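Local atomic coordinates of gamma-glutamyltranspeptidase (Ggt) (Helicobacter pylori 26695, PDB entry 5BPK), a protein that probably hydrolyses gamma-glutamyl compounds such as glutathione or transfers their gamma-glutamyl group to acceptors, as an N-terminal nucleophile (Ntn) hydrolase. Residues B[113-125]-B[176-188]. Sequence-based numbering, arbitrary orientation. Where two conformers were deposited one is given.
Sequences MNISEAVSAPRFH and SVFYGSTDPRKEF. With EDO (1,2-ethanediol), chain S; EDO (1,2-ethanediol), chain R; EDO (1,2-ethanediol), chain F; EDO (1,2-ethanediol), chain H.
Asp-183 OD2 is gripped end-on by both terminal nitrogens of the Arg-123 guanidinium, NH1 at 2.9 Å and NH2 at 3.0 Å. The oxygen lies near the guanidinium plane, whereas the carboxylate stands almost perpendicular to it (89°); NH1 uses the syn lone pair of OD2 and NH2 comes from above the carboxylate plane. Val-164 N also donates to OD2, and Met-161 O accepts from Arg-123 NH1. The other oxygen, OD1, closes an Asx turn with Arg-185 N and takes a second, salt-bridging bond from Arg-185 NH1 at 2.9 Å. Bound to the two oxygens of one carboxylate, the guanidinium groups of Arg-185 and Arg-123 lie flat on each other, centres 3.5 Å apart and planes at 10°, a stack of like charges probably eased by the shared aspartate and by Glu-136, which pairs with Arg-185 NH2. Extended from CG to NE, Arg-185 reaches the end of helix 115-120, where NH1 donates to Val-119 O and NH2 to Ala-121 O, the latter from above the carbonyl plane. Helix 115-120 runs beside strand 176-181, their axes 7.5 Å apart at 22°; this outer strand of a four-stranded antiparallel sheet pairs onward with the other Ggt chain. Val-119 CG1, anti to its backbone nitrogen, presses on Thr-182 O at 3.4 Å. Toward the start of the helix, Ile-115 CG2 meets Tyr-179 CB at 4.0 Å, and Ser-181 CB packs against Ser-116 CA.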
# COMPACT_ATOMS: atom_id res chain seq x y z
N MET B 113 -21.50 -10.27 -1.43
CA MET B 113 -20.72 -10.96 -0.42
C MET B 113 -20.62 -10.11 0.83
O MET B 113 -20.54 -8.89 0.73
CB MET B 113 -19.31 -11.25 -0.93
CG MET B 113 -19.28 -12.29 -2.02
SD MET B 113 -17.61 -12.83 -2.35
CE MET B 113 -17.81 -13.53 -3.98
N ASN B 114 -20.61 -10.77 2.01
CA ASN B 114 -20.20 -10.09 3.23
C ASN B 114 -18.70 -9.80 3.16
O ASN B 114 -18.00 -10.25 2.25
CB ASN B 114 -20.66 -10.82 4.51
CG ASN B 114 -19.85 -12.07 4.84
OD1 ASN B 114 -18.63 -12.11 4.67
ND2 ASN B 114 -20.54 -13.07 5.38
N ILE B 115 -18.21 -8.97 4.07
CA ILE B 115 -16.84 -8.49 3.93
C ILE B 115 -15.80 -9.61 4.09
O ILE B 115 -14.74 -9.56 3.46
CB ILE B 115 -16.54 -7.27 4.84
CG1 ILE B 115 -15.27 -6.55 4.40
CG2 ILE B 115 -16.49 -7.66 6.33
CD1 ILE B 115 -15.31 -6.07 2.96
N SER B 116 -16.11 -10.62 4.92
CA SER B 116 -15.23 -11.78 5.04
C SER B 116 -15.16 -12.60 3.75
O SER B 116 -14.07 -12.99 3.30
CB SER B 116 -15.65 -12.67 6.21
OG SER B 116 -14.80 -13.78 6.31
N GLU B 117 -16.32 -12.86 3.17
CA GLU B 117 -16.42 -13.56 1.89
C GLU B 117 -15.70 -12.77 0.78
O GLU B 117 -14.93 -13.34 -0.02
CB GLU B 117 -17.87 -13.77 1.51
CG GLU B 117 -18.61 -14.76 2.42
CD GLU B 117 -20.12 -14.74 2.23
OE1 GLU B 117 -20.70 -13.67 1.92
OE2 GLU B 117 -20.74 -15.80 2.39
N ALA B 118 -15.94 -11.46 0.74
CA ALA B 118 -15.34 -10.61 -0.28
C ALA B 118 -13.81 -10.64 -0.22
O ALA B 118 -13.15 -10.58 -1.26
CB ALA B 118 -15.85 -9.17 -0.15
N VAL B 119 -13.26 -10.69 0.99
CA VAL B 119 -11.80 -10.76 1.18
C VAL B 119 -11.21 -12.17 0.91
O VAL B 119 -10.17 -12.29 0.25
CB VAL B 119 -11.40 -10.27 2.59
CG1 VAL B 119 -9.92 -10.56 2.90
CG2 VAL B 119 -11.71 -8.77 2.75
N SER B 120 -11.86 -13.21 1.41
CA SER B 120 -11.34 -14.58 1.23
C SER B 120 -11.43 -15.07 -0.21
O SER B 120 -10.62 -15.90 -0.63
CB SER B 120 -12.08 -15.55 2.14
OG SER B 120 -11.75 -15.31 3.50
N ALA B 121 -12.41 -14.57 -0.96
CA ALA B 121 -12.66 -15.04 -2.34
C ALA B 121 -11.38 -15.03 -3.18
O ALA B 121 -10.61 -14.06 -3.13
CB ALA B 121 -13.73 -14.19 -3.01
N PRO B 122 -11.15 -16.11 -3.94
CA PRO B 122 -9.97 -16.15 -4.80
C PRO B 122 -9.90 -14.97 -5.76
O PRO B 122 -10.94 -14.47 -6.21
CB PRO B 122 -10.15 -17.46 -5.57
CG PRO B 122 -10.81 -18.36 -4.55
CD PRO B 122 -11.81 -17.44 -3.87
N ARG B 123 -8.67 -14.54 -6.06
CA ARG B 123 -8.40 -13.34 -6.85
C ARG B 123 -7.67 -13.70 -8.14
O ARG B 123 -6.91 -14.67 -8.17
CB ARG B 123 -7.51 -12.39 -6.04
CG ARG B 123 -8.25 -11.73 -4.90
CD ARG B 123 -7.29 -11.08 -3.87
NE ARG B 123 -8.06 -10.78 -2.66
CZ ARG B 123 -7.57 -10.52 -1.46
NH1 ARG B 123 -6.27 -10.53 -1.23
NH2 ARG B 123 -8.42 -10.28 -0.47
N PHE B 124 -7.93 -12.93 -9.20
CA PHE B 124 -7.17 -13.03 -10.45
C PHE B 124 -6.50 -11.69 -10.72
O PHE B 124 -6.77 -10.71 -10.03
CB PHE B 124 -8.06 -13.44 -11.65
CG PHE B 124 -9.16 -12.47 -11.96
CD1 PHE B 124 -8.95 -11.41 -12.85
CD2 PHE B 124 -10.38 -12.58 -11.33
CE1 PHE B 124 -9.97 -10.51 -13.11
CE2 PHE B 124 -11.39 -11.68 -11.58
CZ PHE B 124 -11.19 -10.63 -12.47
N HIS B 125 -5.61 -11.65 -11.70
CA HIS B 125 -4.83 -10.45 -11.96
C HIS B 125 -4.33 -10.44 -13.40
O HIS B 125 -3.83 -11.44 -13.90
CB HIS B 125 -3.67 -10.40 -10.96
CG HIS B 125 -2.69 -9.30 -11.18
ND1 HIS B 125 -2.96 -7.98 -10.89
CD2 HIS B 125 -1.41 -9.33 -11.65
CE1 HIS B 125 -1.90 -7.25 -11.18
NE2 HIS B 125 -0.94 -8.04 -11.63
N SER B 176 -24.67 2.37 14.28
CA SER B 176 -24.27 1.52 13.15
C SER B 176 -23.69 0.20 13.63
O SER B 176 -23.35 0.05 14.81
CB SER B 176 -23.21 2.23 12.31
OG SER B 176 -23.73 3.41 11.73
N VAL B 177 -23.58 -0.76 12.71
CA VAL B 177 -22.84 -1.98 12.94
C VAL B 177 -21.61 -1.99 12.05
O VAL B 177 -21.68 -1.63 10.87
CB VAL B 177 -23.69 -3.26 12.71
CG1 VAL B 177 -24.24 -3.31 11.29
CG2 VAL B 177 -22.86 -4.50 13.02
N PHE B 178 -20.48 -2.38 12.63
CA PHE B 178 -19.21 -2.47 11.94
C PHE B 178 -18.82 -3.93 11.77
O PHE B 178 -18.74 -4.67 12.76
CB PHE B 178 -18.13 -1.76 12.76
CG PHE B 178 -18.43 -0.32 13.01
CD1 PHE B 178 -19.29 0.05 14.04
CD2 PHE B 178 -17.85 0.68 12.25
CE1 PHE B 178 -19.59 1.38 14.29
CE2 PHE B 178 -18.14 2.02 12.50
CZ PHE B 178 -19.01 2.37 13.52
N TYR B 179 -18.58 -4.33 10.53
CA TYR B 179 -18.12 -5.67 10.19
C TYR B 179 -16.72 -5.58 9.61
O TYR B 179 -16.44 -4.72 8.78
CB TYR B 179 -19.05 -6.33 9.17
CG TYR B 179 -20.41 -6.66 9.71
CD1 TYR B 179 -20.57 -7.62 10.70
CD2 TYR B 179 -21.54 -6.01 9.24
CE1 TYR B 179 -21.82 -7.93 11.21
CE2 TYR B 179 -22.80 -6.32 9.75
CZ TYR B 179 -22.93 -7.28 10.73
OH TYR B 179 -24.18 -7.57 11.23
N GLY B 180 -15.83 -6.45 10.07
CA GLY B 180 -14.46 -6.44 9.63
C GLY B 180 -13.94 -7.77 9.14
O GLY B 180 -14.45 -8.82 9.51
N SER B 181 -12.92 -7.70 8.30
CA SER B 181 -12.21 -8.89 7.90
C SER B 181 -10.73 -8.61 7.73
O SER B 181 -10.33 -7.61 7.11
CB SER B 181 -12.79 -9.47 6.60
OG SER B 181 -12.21 -10.75 6.32
N THR B 182 -9.94 -9.51 8.31
CA THR B 182 -8.55 -9.67 7.95
C THR B 182 -8.49 -10.61 6.73
O THR B 182 -9.53 -11.05 6.22
CB THR B 182 -7.73 -10.23 9.12
OG1 THR B 182 -8.30 -11.47 9.54
CG2 THR B 182 -7.73 -9.25 10.29
N ASP B 183 -7.29 -10.89 6.25
CA ASP B 183 -7.13 -11.69 5.05
C ASP B 183 -6.50 -13.04 5.41
O ASP B 183 -5.44 -13.06 6.04
CB ASP B 183 -6.24 -10.94 4.06
CG ASP B 183 -6.36 -11.45 2.63
OD1 ASP B 183 -6.45 -12.69 2.41
OD2 ASP B 183 -6.36 -10.60 1.71
N PRO B 184 -7.14 -14.16 5.01
CA PRO B 184 -6.51 -15.46 5.28
C PRO B 184 -5.10 -15.59 4.70
O PRO B 184 -4.31 -16.40 5.18
CB PRO B 184 -7.47 -16.47 4.63
CG PRO B 184 -8.39 -15.69 3.78
CD PRO B 184 -8.47 -14.32 4.39
N ARG B 185 -4.77 -14.77 3.70
CA ARG B 185 -3.46 -14.84 3.02
C ARG B 185 -2.30 -14.28 3.84
O ARG B 185 -1.15 -14.50 3.48
CB ARG B 185 -3.52 -14.07 1.70
CG ARG B 185 -4.54 -14.59 0.71
CD ARG B 185 -4.78 -13.58 -0.38
NE ARG B 185 -5.75 -14.04 -1.38
CZ ARG B 185 -7.07 -14.01 -1.22
NH1 ARG B 185 -7.60 -13.57 -0.08
NH2 ARG B 185 -7.86 -14.42 -2.20
N LYS B 186 -2.61 -13.58 4.93
CA LYS B 186 -1.60 -12.87 5.72
C LYS B 186 -0.36 -13.73 6.02
O LYS B 186 0.76 -13.27 5.80
CB LYS B 186 -2.23 -12.36 7.03
CG LYS B 186 -1.34 -11.41 7.85
CD LYS B 186 -0.52 -12.12 8.94
CE LYS B 186 -1.36 -12.49 10.16
NZ LYS B 186 -0.59 -13.33 11.13
N GLU B 187 -0.57 -14.97 6.48
CA GLU B 187 0.53 -15.84 6.94
C GLU B 187 1.15 -16.74 5.86
O GLU B 187 1.97 -17.62 6.17
CB GLU B 187 0.06 -16.71 8.11
CG GLU B 187 -0.22 -15.94 9.39
N PHE B 188 0.78 -16.54 4.60
CA PHE B 188 1.24 -17.41 3.52
C PHE B 188 2.63 -17.01 3.05
O PHE B 188 3.61 -17.70 3.33
CB PHE B 188 0.25 -17.38 2.35
CG PHE B 188 -1.01 -18.17 2.58
CD1 PHE B 188 -1.60 -18.25 3.85
CD2 PHE B 188 -1.64 -18.82 1.52
CE1 PHE B 188 -2.76 -18.97 4.05
CE2 PHE B 188 -2.81 -19.53 1.72
CZ PHE B 188 -3.37 -19.61 2.99
C1 EDO S . -12.63 -13.50 8.89
O1 EDO S . -11.98 -13.19 7.63
C2 EDO S . -12.82 -12.22 9.69
O2 EDO S . -11.57 -11.57 9.93
C1 EDO R . -10.04 -16.32 -9.26
O1 EDO R . -10.77 -16.09 -10.47
C2 EDO R . -8.70 -17.01 -9.58
O2 EDO R . -7.88 -17.23 -8.42
C1 EDO F . 3.27 -10.83 5.89
O1 EDO F . 2.30 -10.34 6.82
C2 EDO F . 4.62 -10.99 6.59
O2 EDO F . 5.59 -10.05 6.12
C1 EDO H . -11.95 -19.71 5.19
O1 EDO H . -10.85 -20.18 6.00
C2 EDO H . -11.81 -18.21 4.90
O2 EDO H . -12.58 -17.40 5.82